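Local coordinates for Mlr6093 protein (Mesorhizobium loti, PDB 2QJ8) that is probably a zinc-dependent hydrolase of the succinylglutamate desuccinylase/aspartoacylase family, acting on ester bonds or on carbon-nitrogen bonds of linear amides, at residues 134-145 / 200-209; 149-157 / 174-185. One frame throughout, in Å; residues are numbered along the deposited sequence.

Contact 1. Residues 134-145 / 200-209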
loop_
_atom_site.group_PDB
_atom_site.type_symbol
_atom_site.label_atom_id
_atom_site.label_comp_id
_atom_site.label_asym_id
_atom_site.label_seq_id
_atom_site.Cartn_x
_atom_site.Cartn_y
_atom_site.Cartn_z
ATOM N N VAL A 134 -30.267 9.320 -10.657
ATOM C CA VAL A 134 -29.998 9.298 -9.219
ATOM C C VAL A 134 -29.932 10.688 -8.583
ATOM O O VAL A 134 -29.575 11.656 -9.220
ATOM C CB VAL A 134 -28.752 8.437 -8.867
ATOM C CG1 VAL A 134 -28.957 6.995 -9.388
ATOM C CG2 VAL A 134 -27.456 9.054 -9.424
ATOM N N ASP A 135 -30.334 10.764 -7.319
ATOM C CA ASP A 135 -30.270 11.988 -6.531
ATOM C C ASP A 135 -29.056 12.022 -5.595
ATOM O O ASP A 135 -28.729 13.091 -5.079
ATOM C CB ASP A 135 -31.526 12.130 -5.679
ATOM C CG ASP A 135 -32.811 12.330 -6.520
ATOM O OD1 ASP A 135 -32.746 13.049 -7.537
ATOM O OD2 ASP A 135 -33.879 11.784 -6.137
ATOM N N THR A 136 -28.419 10.877 -5.376
ATOM C CA THR A 136 -27.334 10.719 -4.390
ATOM C C THR A 136 -26.285 9.843 -5.034
ATOM O O THR A 136 -26.614 8.895 -5.737
ATOM C CB THR A 136 -27.882 10.098 -3.052
ATOM O OG1 THR A 136 -28.940 10.914 -2.544
ATOM C CG2 THR A 136 -26.803 9.965 -1.945
ATOM N N VAL A 137 -25.025 10.238 -4.913
ATOM C CA VAL A 137 -23.934 9.426 -5.378
ATOM C C VAL A 137 -23.019 9.169 -4.188
ATOM O O VAL A 137 -22.662 10.104 -3.462
ATOM C CB VAL A 137 -23.113 10.053 -6.522
ATOM C CG1 VAL A 137 -21.964 9.117 -6.857
ATOM C CG2 VAL A 137 -23.973 10.322 -7.754
ATOM N N LEU A 138 -22.674 7.902 -3.995
ATOM C CA LEU A 138 -21.736 7.449 -2.978
ATOM C C LEU A 138 -20.489 6.926 -3.697
ATOM O O LEU A 138 -20.563 5.888 -4.365
ATOM C CB LEU A 138 -22.353 6.353 -2.098
ATOM C CG LEU A 138 -21.441 5.616 -1.086
ATOM C CD1 LEU A 138 -20.763 6.576 -0.072
ATOM C CD2 LEU A 138 -22.253 4.566 -0.381
ATOM N N ASP A 139 -19.359 7.629 -3.565
ATOM C CA ASP A 139 -18.084 7.183 -4.163
ATOM C C ASP A 139 -17.201 6.565 -3.078
ATOM O O ASP A 139 -16.962 7.186 -2.045
ATOM C CB ASP A 139 -17.387 8.342 -4.868
ATOM C CG ASP A 139 -16.086 7.923 -5.615
ATOM O OD1 ASP A 139 -16.044 6.917 -6.372
ATOM O OD2 ASP A 139 -15.091 8.660 -5.462
ATOM N N LEU A 140 -16.742 5.328 -3.323
ATOM C CA LEU A 140 -15.854 4.580 -2.434
ATOM C C LEU A 140 -14.457 4.937 -2.970
ATOM O O LEU A 140 -13.941 4.317 -3.904
ATOM C CB LEU A 140 -16.196 3.094 -2.466
ATOM C CG LEU A 140 -17.699 2.785 -2.263
ATOM C CD1 LEU A 140 -17.970 1.297 -2.384
ATOM C CD2 LEU A 140 -18.275 3.331 -0.929
ATOM N N HIS A 141 -13.880 5.977 -2.358
ATOM C CA HIS A 141 -12.726 6.719 -2.911
ATOM C C HIS A 141 -11.338 6.337 -2.375
ATOM O O HIS A 141 -11.161 6.005 -1.192
ATOM C CB HIS A 141 -12.990 8.205 -2.694
ATOM C CG HIS A 141 -11.958 9.114 -3.276
ATOM N ND1 HIS A 141 -11.000 9.737 -2.504
ATOM C CD2 HIS A 141 -11.727 9.501 -4.557
ATOM C CE1 HIS A 141 -10.218 10.466 -3.286
ATOM N NE2 HIS A 141 -10.638 10.341 -4.536
ATOM N N SER A 142 -10.371 6.346 -3.284
ATOM C CA SER A 142 -9.020 6.009 -2.940
ATOM C C SER A 142 -8.335 7.249 -2.452
ATOM O O SER A 142 -8.125 8.157 -3.225
ATOM C CB SER A 142 -8.270 5.498 -4.156
ATOM O OG SER A 142 -6.930 5.205 -3.795
ATOM N N PHE A 143 -8.006 7.300 -1.173
ATOM C CA PHE A 143 -7.288 8.464 -0.657
ATOM C C PHE A 143 -5.857 8.468 -1.251
ATOM O O PHE A 143 -5.363 9.518 -1.684
ATOM C CB PHE A 143 -7.277 8.442 0.867
ATOM C CG PHE A 143 -6.855 9.734 1.473
ATOM C CD1 PHE A 143 -7.746 10.803 1.518
ATOM C CD2 PHE A 143 -5.573 9.902 1.968
ATOM C CE1 PHE A 143 -7.383 11.996 2.065
ATOM C CE2 PHE A 143 -5.195 11.110 2.513
ATOM C CZ PHE A 143 -6.115 12.154 2.568
ATOM N N GLY A 144 -5.241 7.285 -1.317
ATOM C CA GLY A 144 -3.896 7.086 -1.889
ATOM C C GLY A 144 -3.343 5.833 -1.232
ATOM O O GLY A 144 -3.427 5.745 -0.005
ATOM N N PRO A 145 -2.799 4.839 -2.009
ATOM C CA PRO A 145 -2.238 3.617 -1.339
ATOM C C PRO A 145 -0.928 3.847 -0.584
ATOM O O PRO A 145 -0.456 2.971 0.122
ATOM C CB PRO A 145 -1.957 2.633 -2.478
ATOM C CG PRO A 145 -2.188 3.321 -3.681
ATOM C CD PRO A 145 -2.608 4.765 -3.466
ATOM N N LYS A 200 -26.947 17.833 -6.263
ATOM C CA LYS A 200 -27.147 16.528 -5.669
ATOM C C LYS A 200 -26.285 16.302 -4.424
ATOM O O LYS A 200 -25.385 17.111 -4.058
ATOM C CB LYS A 200 -26.902 15.443 -6.750
ATOM C CG LYS A 200 -28.020 15.434 -7.825
ATOM C CD LYS A 200 -27.776 14.426 -8.960
ATOM C CE LYS A 200 -28.874 14.538 -10.039
ATOM N NZ LYS A 200 -28.598 13.621 -11.187
ATOM N N THR A 201 -26.627 15.221 -3.731
ATOM C CA THR A 201 -25.904 14.771 -2.533
ATOM C C THR A 201 -24.762 13.904 -3.018
ATOM O O THR A 201 -24.990 12.908 -3.679
ATOM C CB THR A 201 -26.818 13.996 -1.608
ATOM O OG1 THR A 201 -27.850 14.883 -1.191
ATOM C CG2 THR A 201 -26.040 13.447 -0.357
ATOM N N PHE A 202 -23.526 14.355 -2.805
ATOM C CA PHE A 202 -22.353 13.597 -3.198
ATOM C C PHE A 202 -21.565 13.273 -1.936
ATOM O O PHE A 202 -21.141 14.199 -1.232
ATOM C CB PHE A 202 -21.523 14.410 -4.177
ATOM C CG PHE A 202 -20.274 13.721 -4.667
ATOM C CD1 PHE A 202 -20.291 12.375 -5.079
ATOM C CD2 PHE A 202 -19.088 14.436 -4.799
ATOM C CE1 PHE A 202 -19.158 11.745 -5.558
ATOM C CE2 PHE A 202 -17.930 13.811 -5.295
ATOM C CZ PHE A 202 -17.968 12.454 -5.668
ATOM N N ILE A 203 -21.386 11.975 -1.666
ATOM C CA ILE A 203 -20.700 11.461 -0.471
ATOM C C ILE A 203 -19.480 10.626 -0.878
ATOM O O ILE A 203 -19.566 9.752 -1.727
ATOM C CB ILE A 203 -21.703 10.717 0.455
ATOM C CG1 ILE A 203 -22.685 11.739 1.042
ATOM C CG2 ILE A 203 -21.019 10.046 1.591
ATOM C CD1 ILE A 203 -23.761 11.116 1.845
ATOM N N CYS A 204 -18.330 10.973 -0.290
ATOM C CA CYS A 204 -17.065 10.344 -0.585
ATOM C C CYS A 204 -16.493 9.694 0.680
ATOM O O CYS A 204 -16.112 10.405 1.607
ATOM C CB CYS A 204 -16.149 11.439 -1.125
ATOM S SG CYS A 204 -14.671 10.868 -1.866
ATOM N N THR A 205 -16.458 8.362 0.711
ATOM C CA THR A 205 -15.908 7.612 1.844
ATOM C C THR A 205 -14.439 7.385 1.493
ATOM O O THR A 205 -14.132 7.075 0.357
ATOM C CB THR A 205 -16.625 6.304 2.066
ATOM O OG1 THR A 205 -16.477 5.516 0.901
ATOM C CG2 THR A 205 -18.120 6.542 2.316
ATOM N N GLU A 206 -13.546 7.530 2.462
ATOM C CA GLU A 206 -12.105 7.485 2.188
ATOM C C GLU A 206 -11.420 6.205 2.587
ATOM O O GLU A 206 -11.509 5.789 3.741
ATOM C CB GLU A 206 -11.396 8.649 2.862
ATOM C CG GLU A 206 -11.826 10.025 2.387
ATOM C CD GLU A 206 -11.567 10.328 0.911
ATOM O OE1 GLU A 206 -10.662 9.739 0.290
ATOM O OE2 GLU A 206 -12.274 11.208 0.368
ATOM N N PHE A 207 -10.713 5.630 1.605
ATOM C CA PHE A 207 -9.942 4.386 1.728
ATOM C C PHE A 207 -8.469 4.702 1.470
ATOM O O PHE A 207 -8.134 5.245 0.409
ATOM C CB PHE A 207 -10.418 3.332 0.707
ATOM C CG PHE A 207 -11.837 2.826 0.941
ATOM C CD1 PHE A 207 -12.937 3.539 0.484
ATOM C CD2 PHE A 207 -12.069 1.617 1.603
ATOM C CE1 PHE A 207 -14.226 3.064 0.693
ATOM C CE2 PHE A 207 -13.370 1.141 1.798
ATOM C CZ PHE A 207 -14.448 1.891 1.355
ATOM N N GLY A 208 -7.621 4.429 2.466
ATOM C CA GLY A 208 -6.160 4.614 2.370
ATOM C C GLY A 208 -5.533 3.244 2.166
ATOM O O GLY A 208 -6.215 2.231 2.285
ATOM N N GLY A 209 -4.241 3.210 1.850
ATOM C CA GLY A 209 -3.522 1.949 1.648
ATOM C C GLY A 209 -3.028 1.220 2.880
ATOM O O GLY A 209 -2.431 0.163 2.741
HETATM O O HOH W 1 -29.672 12.620 -0.694
HETATM O O HOH W 2 -5.985 4.349 -1.589
#
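H141 and E206 join side chains across two neighbouring parallel strands, 136-144 and 201-208, near the centre of the chain, within the catalytic domain, whose α/β fold is that of the zinc exopeptidases. H141 ND1 donates to E206 OE1 over 2.8 Å, nearly straight at 172°. The oxygen lies in the imidazole plane and is met on its syn side, somewhat out of the carboxylate plane, while ring and carboxylate planes stand 79° apart. With CG anti to the backbone N (chi1 -176°), the ring is carried alongside the glutamate, whose chain bends at chi2 and so brings OE1 to the ring nitrogen. The same oxygen sits at the edge of the F143 ring, 3.3 Å from F143 CD1.

L140 and F207 lie on the reverse face, with L140 CB 3.7 Å from F207 CE1, and Y220 stacks on the F207 ring. Farther along this face the side chains of L138 and T205 cross at about a right angle, L138 CD1 3.6 Å from T205 CG2.

Between these two faces the backbones pair: V137, D139 and H141 each donate N-H to, and accept one from, the 201-208 strand. Strand 47-52 flanks 136-144, and its T51 OG1 is hydrogen-bonded to D139 OD1. Helix 190-197 packs over V137 and F202, helix 161-172 over T201 and I203. At the N-terminal end one water bridges T136 OG1 (2.6 Å) and T201 OG1 (2.9 Å).

Contact 2. Residues 149-157 / 174-185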
loop_
_atom_site.group_PDB
_atom_site.type_symbol
_atom_site.label_atom_id
_atom_site.label_comp_id
_atom_site.label_asym_id
_atom_site.label_seq_id
_atom_site.Cartn_x
_atom_site.Cartn_y
_atom_site.Cartn_z
ATOM N N CYS A 149 -5.196 6.550 6.243
ATOM C CA CYS A 149 -6.115 7.572 6.690
ATOM C C CYS A 149 -7.234 6.932 7.488
ATOM O O CYS A 149 -7.475 5.722 7.388
ATOM C CB CYS A 149 -6.649 8.421 5.536
ATOM S SG CYS A 149 -7.824 7.626 4.446
ATOM N N ALA A 150 -7.903 7.755 8.288
ATOM C CA ALA A 150 -9.015 7.309 9.110
ATOM C C ALA A 150 -10.187 6.852 8.231
ATOM O O ALA A 150 -10.379 7.428 7.164
ATOM C CB ALA A 150 -9.479 8.461 9.991
ATOM N N PRO A 151 -10.952 5.811 8.657
ATOM C CA PRO A 151 -12.186 5.471 7.912
ATOM C C PRO A 151 -13.121 6.644 8.151
ATOM O O PRO A 151 -13.441 6.963 9.293
ATOM C CB PRO A 151 -12.681 4.181 8.567
ATOM C CG PRO A 151 -11.512 3.677 9.376
ATOM C CD PRO A 151 -10.764 4.912 9.805
ATOM N N SER A 152 -13.516 7.296 7.064
ATOM C CA SER A 152 -14.155 8.600 7.158
ATOM C C SER A 152 -14.904 9.040 5.921
ATOM O O SER A 152 -14.945 8.337 4.936
ATOM C CB SER A 152 -13.012 9.638 7.381
ATOM O OG SER A 152 -12.041 9.589 6.346
ATOM N N ILE A 153 -15.558 10.191 6.053
ATOM C CA ILE A 153 -16.131 10.928 4.965
ATOM C C ILE A 153 -15.492 12.304 5.053
ATOM O O ILE A 153 -15.427 12.854 6.148
ATOM C CB ILE A 153 -17.661 11.052 5.093
ATOM C CG1 ILE A 153 -18.321 9.713 4.726
ATOM C CG2 ILE A 153 -18.177 12.128 4.190
ATOM C CD1 ILE A 153 -19.724 9.597 5.149
ATOM N N ILE A 154 -14.990 12.820 3.927
ATOM C CA ILE A 154 -14.439 14.174 3.839
ATOM C C ILE A 154 -15.500 15.013 3.144
ATOM O O ILE A 154 -15.913 14.681 2.032
ATOM C CB ILE A 154 -13.126 14.276 3.014
ATOM C CG1 ILE A 154 -12.021 13.419 3.635
ATOM C CG2 ILE A 154 -12.651 15.766 2.885
ATOM C CD1 ILE A 154 -10.735 13.442 2.840
ATOM N N SER A 155 -15.952 16.054 3.836
ATOM C CA SER A 155 -16.975 16.989 3.418
ATOM C C SER A 155 -16.291 18.289 3.027
ATOM O O SER A 155 -15.609 18.897 3.854
ATOM C CB SER A 155 -17.930 17.311 4.593
ATOM O OG SER A 155 -18.688 16.190 5.018
ATOM N N HIS A 156 -16.458 18.704 1.780
ATOM C CA HIS A 156 -15.892 19.951 1.291
ATOM C C HIS A 156 -16.918 21.103 1.499
ATOM O O HIS A 156 -18.063 20.984 1.040
ATOM C CB HIS A 156 -15.530 19.791 -0.190
ATOM C CG HIS A 156 -14.744 20.936 -0.735
ATOM N ND1 HIS A 156 -15.268 22.205 -0.863
ATOM C CD2 HIS A 156 -13.475 21.005 -1.191
ATOM C CE1 HIS A 156 -14.352 23.004 -1.375
ATOM N NE2 HIS A 156 -13.259 22.299 -1.589
ATOM N N PRO A 157 -16.559 22.166 2.251
ATOM C CA PRO A 157 -17.455 23.306 2.415
ATOM C C PRO A 157 -17.908 23.969 1.109
ATOM O O PRO A 157 -17.102 24.130 0.187
ATOM C CB PRO A 157 -16.611 24.288 3.229
ATOM C CG PRO A 157 -15.713 23.442 3.981
ATOM C CD PRO A 157 -15.358 22.335 3.087
ATOM N N PHE A 174 -23.537 8.064 8.794
ATOM C CA PHE A 174 -22.776 6.838 8.487
ATOM C C PHE A 174 -22.081 6.329 9.761
ATOM O O PHE A 174 -21.736 5.153 9.830
ATOM C CB PHE A 174 -21.696 7.050 7.417
ATOM C CG PHE A 174 -22.201 7.076 5.991
ATOM C CD1 PHE A 174 -23.134 8.011 5.573
ATOM C CD2 PHE A 174 -21.685 6.222 5.052
ATOM C CE1 PHE A 174 -23.556 8.064 4.266
ATOM C CE2 PHE A 174 -22.123 6.269 3.725
ATOM C CZ PHE A 174 -23.079 7.187 3.353
ATOM N N LYS A 175 -21.890 7.208 10.759
ATOM C CA LYS A 175 -21.230 6.892 12.006
ATOM C C LYS A 175 -19.804 6.331 11.837
ATOM O O LYS A 175 -19.399 5.434 12.558
ATOM C CB LYS A 175 -22.102 5.974 12.874
ATOM C CG LYS A 175 -23.546 6.416 12.972
ATOM C CD LYS A 175 -24.277 5.737 14.120
ATOM C CE LYS A 175 -25.787 5.994 14.066
ATOM N NZ LYS A 175 -26.178 7.403 13.687
ATOM N N LEU A 176 -19.057 6.837 10.855
ATOM C CA LEU A 176 -17.664 6.457 10.690
ATOM C C LEU A 176 -16.828 7.167 11.786
ATOM O O LEU A 176 -17.310 8.139 12.413
ATOM C CB LEU A 176 -17.154 6.857 9.301
ATOM C CG LEU A 176 -17.709 6.046 8.145
ATOM C CD1 LEU A 176 -17.429 6.761 6.786
ATOM C CD2 LEU A 176 -17.166 4.608 8.147
ATOM N N PRO A 177 -15.617 6.649 12.086
ATOM C CA PRO A 177 -14.711 7.271 13.060
ATOM C C PRO A 177 -14.531 8.785 12.947
ATOM O O PRO A 177 -14.533 9.464 13.974
ATOM C CB PRO A 177 -13.392 6.555 12.787
ATOM C CG PRO A 177 -13.810 5.210 12.433
ATOM C CD PRO A 177 -15.080 5.347 11.637
ATOM N N VAL A 178 -14.424 9.298 11.720
ATOM C CA VAL A 178 -14.247 10.722 11.459
ATOM C C VAL A 178 -15.095 11.261 10.319
ATOM O O VAL A 178 -15.183 10.635 9.264
ATOM C CB VAL A 178 -12.773 11.005 11.042
ATOM C CG1 VAL A 178 -12.560 12.488 10.653
ATOM C CG2 VAL A 178 -11.795 10.561 12.154
ATOM N N THR A 179 -15.730 12.411 10.517
ATOM C CA THR A 179 -16.291 13.151 9.382
ATOM C C THR A 179 -15.359 14.362 9.314
ATOM O O THR A 179 -15.245 15.086 10.285
ATOM C CB THR A 179 -17.784 13.559 9.531
ATOM O OG1 THR A 179 -18.581 12.382 9.688
ATOM C CG2 THR A 179 -18.252 14.343 8.273
ATOM N N LEU A 180 -14.682 14.579 8.188
ATOM C CA LEU A 180 -13.716 15.672 8.113
ATOM C C LEU A 180 -14.168 16.825 7.244
ATOM O O LEU A 180 -14.396 16.621 6.060
ATOM C CB LEU A 180 -12.373 15.161 7.579
ATOM C CG LEU A 180 -11.179 16.138 7.530
ATOM C CD1 LEU A 180 -10.722 16.647 8.901
ATOM C CD2 LEU A 180 -10.030 15.480 6.799
ATOM N N LEU A 181 -14.248 18.021 7.835
ATOM C CA LEU A 181 -14.550 19.226 7.074
ATOM C C LEU A 181 -13.209 19.702 6.506
ATOM O O LEU A 181 -12.257 19.943 7.240
ATOM C CB LEU A 181 -15.212 20.313 7.923
ATOM C CG LEU A 181 -16.486 19.983 8.702
ATOM C CD1 LEU A 181 -17.143 21.295 9.115
ATOM C CD2 LEU A 181 -17.468 19.156 7.908
ATOM N N TRP A 182 -13.120 19.818 5.188
ATOM C CA TRP A 182 -11.877 20.200 4.550
ATOM C C TRP A 182 -12.100 20.845 3.181
ATOM O O TRP A 182 -12.565 20.199 2.256
ATOM C CB TRP A 182 -10.984 18.952 4.419
ATOM C CG TRP A 182 -9.610 19.193 3.823
ATOM C CD1 TRP A 182 -8.941 20.391 3.721
ATOM C CD2 TRP A 182 -8.683 18.189 3.379
ATOM N NE1 TRP A 182 -7.706 20.198 3.161
ATOM C CE2 TRP A 182 -7.511 18.860 2.950
ATOM C CE3 TRP A 182 -8.738 16.802 3.270
ATOM C CZ2 TRP A 182 -6.407 18.183 2.417
ATOM C CZ3 TRP A 182 -7.633 16.127 2.744
ATOM C CH2 TRP A 182 -6.492 16.827 2.317
ATOM N N GLU A 183 -11.685 22.103 3.069
ATOM C CA GLU A 183 -11.815 22.889 1.856
ATOM C C GLU A 183 -10.553 22.687 1.025
ATOM O O GLU A 183 -9.721 23.573 0.893
ATOM C CB GLU A 183 -12.079 24.346 2.233
ATOM C CG GLU A 183 -12.452 25.234 1.085
ATOM C CD GLU A 183 -12.941 26.634 1.511
ATOM O OE1 GLU A 183 -13.338 26.872 2.686
ATOM O OE2 GLU A 183 -12.942 27.508 0.631
ATOM N N HIS A 184 -10.444 21.495 0.451
ATOM C CA HIS A 184 -9.258 21.104 -0.344
ATOM C C HIS A 184 -9.195 21.674 -1.773
ATOM O O HIS A 184 -8.128 21.710 -2.381
ATOM C CB HIS A 184 -9.065 19.568 -0.359
ATOM C CG HIS A 184 -10.279 18.777 -0.759
ATOM N ND1 HIS A 184 -10.699 18.648 -2.067
ATOM C CD2 HIS A 184 -11.141 18.044 -0.015
ATOM C CE1 HIS A 184 -11.771 17.881 -2.108
ATOM N NE2 HIS A 184 -12.062 17.504 -0.875
ATOM N N ASN A 185 -10.333 22.129 -2.288
ATOM C CA ASN A 185 -10.473 22.678 -3.638
ATOM C C ASN A 185 -10.047 21.753 -4.803
ATOM O O ASN A 185 -9.753 22.213 -5.905
ATOM C CB ASN A 185 -9.835 24.084 -3.710
ATOM C CG ASN A 185 -10.582 25.115 -2.857
ATOM O OD1 ASN A 185 -9.970 25.833 -2.053
ATOM N ND2 ASN A 185 -11.914 25.182 -3.020
#
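I153 sets its CD1 over the face of the F174 ring, 3.6 Å from F174 CG and 20° off the normal through the ring centre, a CH-pi contact. Its CG1 meets the CD1 methyl of L176 at 3.7 Å, the two side chains crossing at about a right angle. The contact belongs to a beta-alpha-beta unit, in which helix 161-172 joins the parallel strands 152-155 and 178-182. On the other side of the strands I154 runs alongside W182 and places CD1 at the edge of the indole, 3.9 Å from W182 CE3. Strand 250-261 pairs with 178-182 on its other edge, and its Q259 OE1 is hydrogen-bonded to the indole NE1.

Between the two apolar groups the backbones are laced in parallel fashion. I153 and S155 each give an N-H to, and take one from, the 178-182 strand; L180 N to I153 O measures 2.8 Å.

Past the strand ends the contact turns polar around H156. A chi1 of -171° puts the imidazole opposite its own backbone N and out over the inverse gamma turn centred on E183. N185 N donates to H156 NE2, 3.0 Å away in the ring plane, and H156 ND1 donates to P157 O at 2.9 Å, a bent bond. E183 CA lies over one face of the imidazole. H156 CD2 points at the centre of the H184 ring in a T-shaped stack, centroids 4.8 Å apart and planes at 84°. Trimming the imidazole to an alanine here would probably leave the N185 N-H without its acceptor and the residues after the strand freer to shift. With one ring nitrogen accepting and the other donating, the pattern is consistent with a neutral H156 protonated at ND1.

Strand 201-208 ties the contacts together: one of its edges runs parallel to 136-144 in contact 1, the other antiparallel to 152-155, the first strand of contact 2. The second edge is marked by a probable hydrogen bond from E206 N to S152 O (3.0 Å) and by E206 CG packing on I154 CD1. In sequence, contact 2 nests inside the loop contact 1 closes. Contact 1 is the more central, its centre about 3 Å from that of the chain against about 10 Å for contact 2, though both are partly buried. Contact 1 keeps its His-carboxylate pair within the paired strands, whereas contact 2 has its histidine chemistry beyond the strand ends, beside the exposed E183 and N185.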